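Local coordinates for putative xanthine dehydrogenase YAGS fad-binding subunit (Escherichia coli, PDB 5G5G), which binds molybdenum through a pterin cytosine dinucleotide and probably oxidises aldehydes as the large subunit of a three-chain periplasmic aldehyde oxidase, at residues 615-620 against 683-688; 177-182 against 286-291. All blocks are in the same frame, centred on the assembly; numbering follows the deposited sequence. Where two conformers were deposited one is given.

Contact 1 of 2, residues 615-620 against 683-688. With MCN (pterin cytosine dinucleotide), chain Y.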
loop_
_atom_site.group_PDB
_atom_site.type_symbol
_atom_site.label_atom_id
_atom_site.label_comp_id
_atom_site.label_asym_id
_atom_site.label_seq_id
_atom_site.Cartn_x
_atom_site.Cartn_y
_atom_site.Cartn_z
ATOM N N ARG C 615 -3.693 -26.478 12.804
ATOM C CA ARG C 615 -3.596 -25.896 14.165
ATOM C C ARG C 615 -3.099 -24.473 14.070
ATOM O O ARG C 615 -2.053 -24.239 13.456
ATOM C CB ARG C 615 -2.645 -26.722 15.004
ATOM C CG ARG C 615 -2.230 -26.043 16.328
ATOM C CD ARG C 615 -1.407 -26.997 17.146
ATOM N NE ARG C 615 -2.180 -28.094 17.706
ATOM C CZ ARG C 615 -1.658 -29.258 18.112
ATOM N NH1 ARG C 615 -0.362 -29.554 17.917
ATOM N NH2 ARG C 615 -2.446 -30.169 18.685
ATOM N N ILE C 616 -3.834 -23.537 14.647
ATOM C CA ILE C 616 -3.393 -22.157 14.689
ATOM C C ILE C 616 -2.426 -21.947 15.848
ATOM O O ILE C 616 -2.707 -22.301 17.002
ATOM C CB ILE C 616 -4.609 -21.206 14.822
ATOM C CG1 ILE C 616 -5.530 -21.387 13.593
ATOM C CG2 ILE C 616 -4.129 -19.778 15.025
ATOM C CD1 ILE C 616 -4.934 -20.984 12.291
ATOM N N LEU C 617 -1.276 -21.386 15.534
ATOM C CA LEU C 617 -0.189 -21.240 16.471
ATOM C C LEU C 617 -0.336 -20.004 17.386
ATOM O O LEU C 617 0.053 -20.045 18.552
ATOM C CB LEU C 617 1.127 -21.279 15.724
ATOM C CG LEU C 617 1.440 -22.533 14.879
ATOM C CD1 LEU C 617 2.792 -22.445 14.155
ATOM C CD2 LEU C 617 1.384 -23.790 15.724
ATOM N N ASN C 618 -0.913 -18.935 16.864
ATOM C CA ASN C 618 -1.230 -17.757 17.661
ATOM C C ASN C 618 -2.450 -17.106 17.084
ATOM O O ASN C 618 -2.398 -16.490 16.002
ATOM C CB ASN C 618 -0.038 -16.794 17.694
ATOM C CG ASN C 618 -0.304 -15.588 18.524
ATOM O OD1 ASN C 618 -1.399 -15.007 18.467
ATOM N ND2 ASN C 618 0.724 -15.141 19.263
ATOM N N PRO C 619 -3.605 -17.277 17.753
ATOM C CA PRO C 619 -4.833 -16.801 17.102
ATOM C C PRO C 619 -4.878 -15.288 16.907
ATOM O O PRO C 619 -5.595 -14.823 16.023
ATOM C CB PRO C 619 -5.927 -17.244 18.046
ATOM C CG PRO C 619 -5.349 -18.494 18.701
ATOM C CD PRO C 619 -3.879 -18.214 18.852
ATOM N N LYS C 620 -4.117 -14.523 17.700
ATOM C CA LYS C 620 -4.088 -13.050 17.539
ATOM C C LYS C 620 -3.315 -12.635 16.302
ATOM O O LYS C 620 -3.810 -11.874 15.464
ATOM C CB LYS C 620 -3.543 -12.349 18.791
ATOM C CG LYS C 620 -3.665 -10.814 18.658
ATOM C CD LYS C 620 -3.756 -10.087 19.978
ATOM C CE LYS C 620 -2.495 -10.200 20.750
ATOM N NZ LYS C 620 -2.645 -9.485 22.045
ATOM N N SER C 683 2.945 -31.913 9.686
ATOM C CA SER C 683 4.201 -31.736 10.413
ATOM C C SER C 683 4.006 -32.071 11.858
ATOM O O SER C 683 2.882 -32.285 12.274
ATOM C CB SER C 683 4.681 -30.290 10.319
ATOM O OG SER C 683 3.864 -29.439 11.165
ATOM N N PRO C 684 5.097 -32.031 12.668
ATOM C CA PRO C 684 4.918 -32.260 14.124
ATOM C C PRO C 684 4.103 -31.137 14.826
ATOM O O PRO C 684 3.569 -31.348 15.888
ATOM C CB PRO C 684 6.348 -32.293 14.685
ATOM C CG PRO C 684 7.198 -32.613 13.478
ATOM C CD PRO C 684 6.520 -31.970 12.285
ATOM N N MET C 685 4.066 -29.967 14.220
ATOM C CA MET C 685 3.269 -28.859 14.726
ATOM C C MET C 685 1.774 -29.003 14.432
ATOM O O MET C 685 0.939 -28.405 15.092
ATOM C CB MET C 685 3.784 -27.512 14.146
ATOM C CG MET C 685 5.206 -27.187 14.524
ATOM S SD MET C 685 5.565 -27.058 16.279
ATOM C CE MET C 685 4.600 -25.623 16.694
ATOM N N LYS C 686 1.469 -29.738 13.373
ATOM C CA LYS C 686 0.103 -29.967 12.884
ATOM C C LYS C 686 -0.578 -28.705 12.333
ATOM O O LYS C 686 -1.794 -28.632 12.223
ATOM C CB LYS C 686 -0.721 -30.676 13.977
ATOM C CG LYS C 686 0.017 -31.870 14.561
ATOM C CD LYS C 686 -0.822 -32.600 15.616
ATOM C CE LYS C 686 -0.076 -33.806 16.167
ATOM N NZ LYS C 686 -0.615 -34.262 17.468
ATOM N N ALA C 687 0.271 -27.743 11.943
ATOM C CA ALA C 687 -0.117 -26.473 11.457
ATOM C C ALA C 687 -0.052 -26.466 9.942
ATOM O O ALA C 687 0.729 -27.218 9.330
ATOM C CB ALA C 687 0.809 -25.396 11.981
ATOM N N LYS C 688 -0.852 -25.586 9.349
ATOM C CA LYS C 688 -0.723 -25.289 7.909
ATOM C C LYS C 688 -0.687 -23.775 7.705
ATOM O O LYS C 688 -0.927 -22.986 8.644
ATOM C CB LYS C 688 -1.853 -25.951 7.095
ATOM C CG LYS C 688 -1.764 -27.470 7.159
ATOM C CD LYS C 688 -2.842 -28.186 6.314
ATOM C CE LYS C 688 -4.212 -27.958 6.895
ATOM N NZ LYS C 688 -5.151 -28.959 6.268
HETATM N N1 MCN Y . 0.051 -18.468 11.742
HETATM C C2 MCN Y . -0.410 -19.006 13.026
HETATM N N3 MCN Y . -0.740 -20.463 12.704
HETATM C C4 MCN Y . -0.787 -21.156 11.578
HETATM C C5 MCN Y . -0.155 -20.416 10.432
HETATM C C6 MCN Y . 0.145 -19.156 10.555
HETATM O O2 MCN Y . -0.485 -18.523 14.030
HETATM N N4 MCN Y . -1.198 -22.358 11.383
HETATM C "C1'" MCN Y . 0.228 -17.026 11.808
HETATM C C2D MCN Y . 1.561 -16.635 12.549
HETATM O "O2'" MCN Y . 1.428 -15.336 13.121
HETATM C "C3'" MCN Y . 2.445 -16.637 11.408
HETATM C C4D MCN Y . 1.739 -16.006 10.124
HETATM O O4D MCN Y . 0.357 -16.493 10.484
HETATM O "O3'" MCN Y . 3.732 -15.928 11.515
HETATM C "C5'" MCN Y . 1.981 -16.407 8.790
HETATM O "O5'" MCN Y . 2.443 -17.732 8.672
HETATM P PA MCN Y . 2.367 -18.419 7.284
HETATM O O1A MCN Y . 3.222 -19.681 7.373
HETATM O O2A MCN Y . 0.956 -18.479 6.814
HETATM O O3A MCN Y . 3.155 -17.339 6.258
HETATM P PB MCN Y . 4.726 -17.274 6.093
HETATM O O1B MCN Y . 5.167 -18.207 5.050
HETATM O O2B MCN Y . 5.374 -17.314 7.437
HETATM O O3B MCN Y . 4.830 -15.772 5.639
HETATM C C10 MCN Y . 4.650 -15.432 4.199
HETATM C "C9'" MCN Y . 3.310 -14.874 3.876
HETATM C "C8'" MCN Y . 3.255 -14.710 2.260
HETATM S "S8'" MCN Y . 3.821 -15.926 1.255
HETATM C "C7'" MCN Y . 2.954 -13.576 1.856
HETATM S "S7'" MCN Y . 3.034 -13.142 0.123
HETATM C "C6'" MCN Y . 2.247 -12.508 2.747
HETATM C C7 MCN Y . 1.909 -13.263 4.119
HETATM O "O9'" MCN Y . 3.011 -13.853 4.679
HETATM N "N5'" MCN Y . 3.392 -11.496 3.039
HETATM C C4A MCN Y . 3.214 -10.534 4.173
HETATM N "N8'" MCN Y . 1.476 -12.226 5.079
HETATM C C4B MCN Y . 2.192 -11.091 5.224
HETATM N "N1'" MCN Y . 1.843 -10.213 6.251
HETATM C "C2'" MCN Y . 2.658 -9.143 6.635
HETATM N "N2'" MCN Y . 2.348 -8.345 7.540
HETATM N "N3'" MCN Y . 3.524 -8.716 5.666
HETATM C "C4'" MCN Y . 4.031 -9.372 4.555
HETATM O "O4'" MCN Y . 4.864 -9.091 3.673
HETATM O O HOH W 1 1.614 -31.477 17.836
#

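Contact 2 of 2, residues 177-182 against 286-291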
loop_
_atom_site.group_PDB
_atom_site.type_symbol
_atom_site.label_atom_id
_atom_site.label_comp_id
_atom_site.label_asym_id
_atom_site.label_seq_id
_atom_site.Cartn_x
_atom_site.Cartn_y
_atom_site.Cartn_z
ATOM N N ASP C 177 -20.298 -19.928 -19.731
ATOM C CA ASP C 177 -19.083 -19.690 -20.531
ATOM C C ASP C 177 -18.818 -18.198 -20.386
ATOM O O ASP C 177 -19.601 -17.399 -20.886
ATOM C CB ASP C 177 -19.298 -20.071 -22.001
ATOM C CG ASP C 177 -18.067 -19.838 -22.877
ATOM O OD1 ASP C 177 -17.323 -18.913 -22.617
ATOM O OD2 ASP C 177 -17.858 -20.557 -23.881
ATOM N N ALA C 178 -17.762 -17.835 -19.671
ATOM C CA ALA C 178 -17.541 -16.446 -19.310
ATOM C C ALA C 178 -16.075 -16.174 -19.270
ATOM O O ALA C 178 -15.293 -17.104 -19.051
ATOM C CB ALA C 178 -18.145 -16.101 -17.951
ATOM N N THR C 179 -15.722 -14.910 -19.502
ATOM C CA THR C 179 -14.335 -14.459 -19.514
ATOM C C THR C 179 -14.194 -13.399 -18.455
ATOM O O THR C 179 -15.069 -12.553 -18.303
ATOM C CB THR C 179 -13.941 -13.928 -20.926
ATOM O OG1 THR C 179 -14.083 -15.002 -21.876
ATOM C CG2 THR C 179 -12.523 -13.373 -21.012
ATOM N N TYR C 180 -13.057 -13.428 -17.774
ATOM C CA TYR C 180 -12.752 -12.536 -16.653
ATOM C C TYR C 180 -11.319 -11.995 -16.812
ATOM O O TYR C 180 -10.445 -12.622 -17.397
ATOM C CB TYR C 180 -12.865 -13.234 -15.291
ATOM C CG TYR C 180 -14.159 -13.968 -15.095
ATOM C CD1 TYR C 180 -14.344 -15.257 -15.629
ATOM C CD2 TYR C 180 -15.212 -13.395 -14.413
ATOM C CE1 TYR C 180 -15.550 -15.900 -15.464
ATOM C CE2 TYR C 180 -16.420 -14.047 -14.251
ATOM C CZ TYR C 180 -16.579 -15.307 -14.768
ATOM O OH TYR C 180 -17.798 -15.946 -14.694
ATOM N N THR C 181 -11.124 -10.780 -16.333
ATOM C CA THR C 181 -9.779 -10.197 -16.288
ATOM C C THR C 181 -9.450 -9.651 -14.917
ATOM O O THR C 181 -10.330 -9.124 -14.209
ATOM C CB THR C 181 -9.527 -9.098 -17.353
ATOM O OG1 THR C 181 -10.383 -7.969 -17.114
ATOM C CG2 THR C 181 -9.810 -9.614 -18.721
ATOM N N THR C 182 -8.163 -9.742 -14.614
ATOM C CA THR C 182 -7.532 -9.074 -13.452
ATOM C C THR C 182 -6.340 -8.272 -13.956
ATOM O O THR C 182 -5.651 -8.693 -14.870
ATOM C CB THR C 182 -7.065 -10.030 -12.403
ATOM O OG1 THR C 182 -6.019 -10.878 -12.911
ATOM C CG2 THR C 182 -8.214 -10.915 -11.962
ATOM N N LEU C 286 -6.151 -12.949 -18.102
ATOM C CA LEU C 286 -7.342 -12.990 -18.952
ATOM C C LEU C 286 -7.767 -14.475 -18.890
ATOM O O LEU C 286 -7.009 -15.347 -19.308
ATOM C CB LEU C 286 -7.004 -12.502 -20.357
ATOM C CG LEU C 286 -8.125 -12.345 -21.378
ATOM C CD1 LEU C 286 -7.631 -11.493 -22.540
ATOM C CD2 LEU C 286 -8.643 -13.684 -21.890
ATOM N N GLN C 287 -8.914 -14.749 -18.309
ATOM C CA GLN C 287 -9.290 -16.118 -17.964
ATOM C C GLN C 287 -10.612 -16.513 -18.614
ATOM O O GLN C 287 -11.569 -15.726 -18.597
ATOM C CB GLN C 287 -9.421 -16.269 -16.471
ATOM C CG GLN C 287 -8.153 -15.887 -15.698
ATOM C CD GLN C 287 -8.320 -16.072 -14.224
ATOM O OE1 GLN C 287 -8.678 -17.150 -13.732
ATOM N NE2 GLN C 287 -7.999 -15.054 -13.501
ATOM N N HIS C 288 -10.668 -17.733 -19.114
ATOM C CA HIS C 288 -11.877 -18.244 -19.774
ATOM C C HIS C 288 -12.350 -19.482 -19.009
ATOM O O HIS C 288 -11.610 -20.470 -18.920
ATOM C CB HIS C 288 -11.548 -18.552 -21.229
ATOM C CG HIS C 288 -12.738 -18.924 -22.046
ATOM N ND1 HIS C 288 -12.640 -19.674 -23.195
ATOM C CD2 HIS C 288 -14.052 -18.668 -21.872
ATOM C CE1 HIS C 288 -13.854 -19.846 -23.710
ATOM N NE2 HIS C 288 -14.727 -19.239 -22.921
ATOM N N LEU C 289 -13.574 -19.422 -18.474
ATOM C CA LEU C 289 -14.149 -20.478 -17.648
ATOM C C LEU C 289 -15.417 -21.005 -18.295
ATOM O O LEU C 289 -16.325 -20.220 -18.625
ATOM C CB LEU C 289 -14.468 -19.938 -16.262
ATOM C CG LEU C 289 -13.267 -19.990 -15.329
ATOM C CD1 LEU C 289 -13.446 -19.035 -14.161
ATOM C CD2 LEU C 289 -13.068 -21.389 -14.789
ATOM N N ARG C 290 -15.468 -22.323 -18.475
ATOM C CA ARG C 290 -16.641 -22.995 -19.019
ATOM C C ARG C 290 -16.979 -24.102 -18.008
ATOM O O ARG C 290 -16.160 -25.018 -17.784
ATOM C CB ARG C 290 -16.361 -23.553 -20.397
ATOM C CG ARG C 290 -15.872 -22.482 -21.376
ATOM C CD ARG C 290 -15.276 -23.149 -22.589
ATOM N NE ARG C 290 -16.317 -23.613 -23.430
ATOM C CZ ARG C 290 -16.190 -24.547 -24.394
ATOM N NH1 ARG C 290 -15.012 -25.180 -24.624
ATOM N NH2 ARG C 290 -17.249 -24.855 -25.141
ATOM N N ILE C 291 -18.134 -23.981 -17.361
ATOM C CA ILE C 291 -18.544 -24.931 -16.323
ATOM C C ILE C 291 -19.961 -25.394 -16.579
ATOM O O ILE C 291 -20.844 -24.597 -16.783
ATOM C CB ILE C 291 -18.466 -24.349 -14.905
ATOM C CG1 ILE C 291 -17.176 -23.502 -14.753
ATOM C CG2 ILE C 291 -18.533 -25.474 -13.884
ATOM C CD1 ILE C 291 -16.971 -22.854 -13.400
HETATM O O HOH W 2 -18.951 -22.701 -24.962
#

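Contact 1 of 2, residues 615-620 against 683-688
Arg-615 begins the contact with its backbone, its N donating to Lys-686 O at 2.9 Å in a nearly straight bond (174°). Its side chain bends back at chi3 (-71°), which sets the guanidinium with one face over Lys-686 CB and lets NH1 reach Met-685 O in a weak 3.3 Å bond, while a water in the guanidinium plane bridges NH1 to Pro-684 O. Arg-615 NH2 and Lys-686 NZ also share Asp-13, which probably balances their charges. A leucine in place of Arg-615 would probably leave the Met-685 carbonyl without this donor and Asp-13 with one cation fewer.

From here the chain reads the cytosine as a base-pairing partner would. Arg-615 O accepts from MCN N4 at 2.9 Å, and Lys-688 O takes the same amino group at 2.8 Å, so both N4 hydrogens are used. Leu-617 N points at MCN N3 (3.0 Å, 175°) and Asn-618 N at MCN O2 (2.9 Å), a donor and acceptor order suited to cytosine. The Leu-617 side chain meets residues 683-688 through CD2, 3.8 Å from Met-685 CE, the two side chains at about a right angle, with Ala-687 CB alongside. Asn-618 then acts as N-cap, its OD1 taking a weak bond from Lys-620 N.

Helix 619-638 starts at this cap. Leu-617 and Met-685 pack on Thr-516 of helix 511-534 and on Ile-475 and Thr-479, respectively, of helix 472-484, while Pro-684 rests on Ile-572 of strand 566-574.

Contact 2 of 2, residues 177-182 against 286-291
His-288 and Asp-177 meet on one face of an antiparallel strand pair, His-288 NE2 donating to Asp-177 OD1 at 2.6 Å. The oxygen lies in the imidazole plane and is approached from its syn side, but the donor stands well out of the carboxylate plane, the two flat groups being turned 40° apart. Both side chains have CG opposite the backbone N (chi1 180° for Asp-177, -173° for His-288), which leans them across the sheet face into each other. The bond is diagonal, since Asp-177 faces Arg-290 and His-288 faces Thr-179 in the register.

Arg-290 lies beside Asp-177, pointing the same way, and makes a long salt bridge from NE to OD2 at 3.5 Å; a water joins that OD2 to Arg-290 NH2. The guanidinium also has a cation-pi partner in Phe-169. Further along this face, Thr-179 CG2 rests against Leu-286 CD2 at 4.0 Å.

The other face carries Tyr-180, whose CE1 touches Leu-289 CD1 at 4.0 Å, the two side chains at about a right angle. Its hydroxyl bonds to Glu-367, and the amide oxygen of Gln-287 to His-304. Two hydrogen-bonded pairs, Ala-178 with Leu-289 and Tyr-180 with Gln-287, hold the backbones together; the Leu-289 N to Ala-178 O bond is 2.9 Å long.

The strand pair is thus two-sided. A carboxylate shared between an imidazole and a guanidinium sits at the exposed end of one face, where it would tend to stabilise a protonated His-288, while the opposite face packs on helix 354-372.

Overall arrangement
The two contacts illustrate a division of labour within one chain: contact 1 handles the cofactor directly, whereas contact 2 is sheet framework. Their centres lie 35 Å apart and their nearest atoms about 23 Å, and they follow one another along the chain, contact 2 closing before contact 1 opens. Contact 1 holds the cytosine end of the dinucleotide, remote from the dithiolene sulfurs. The approach of contact 2 to the cofactor is at the other end, 16.0 Å from Thr-182 OG1 to MCN S7'. Its sheet leans on helix 354-372, which directly follows Arg-350 and Pro-352 of the molybdenum pocket, so any link to that site is indirect.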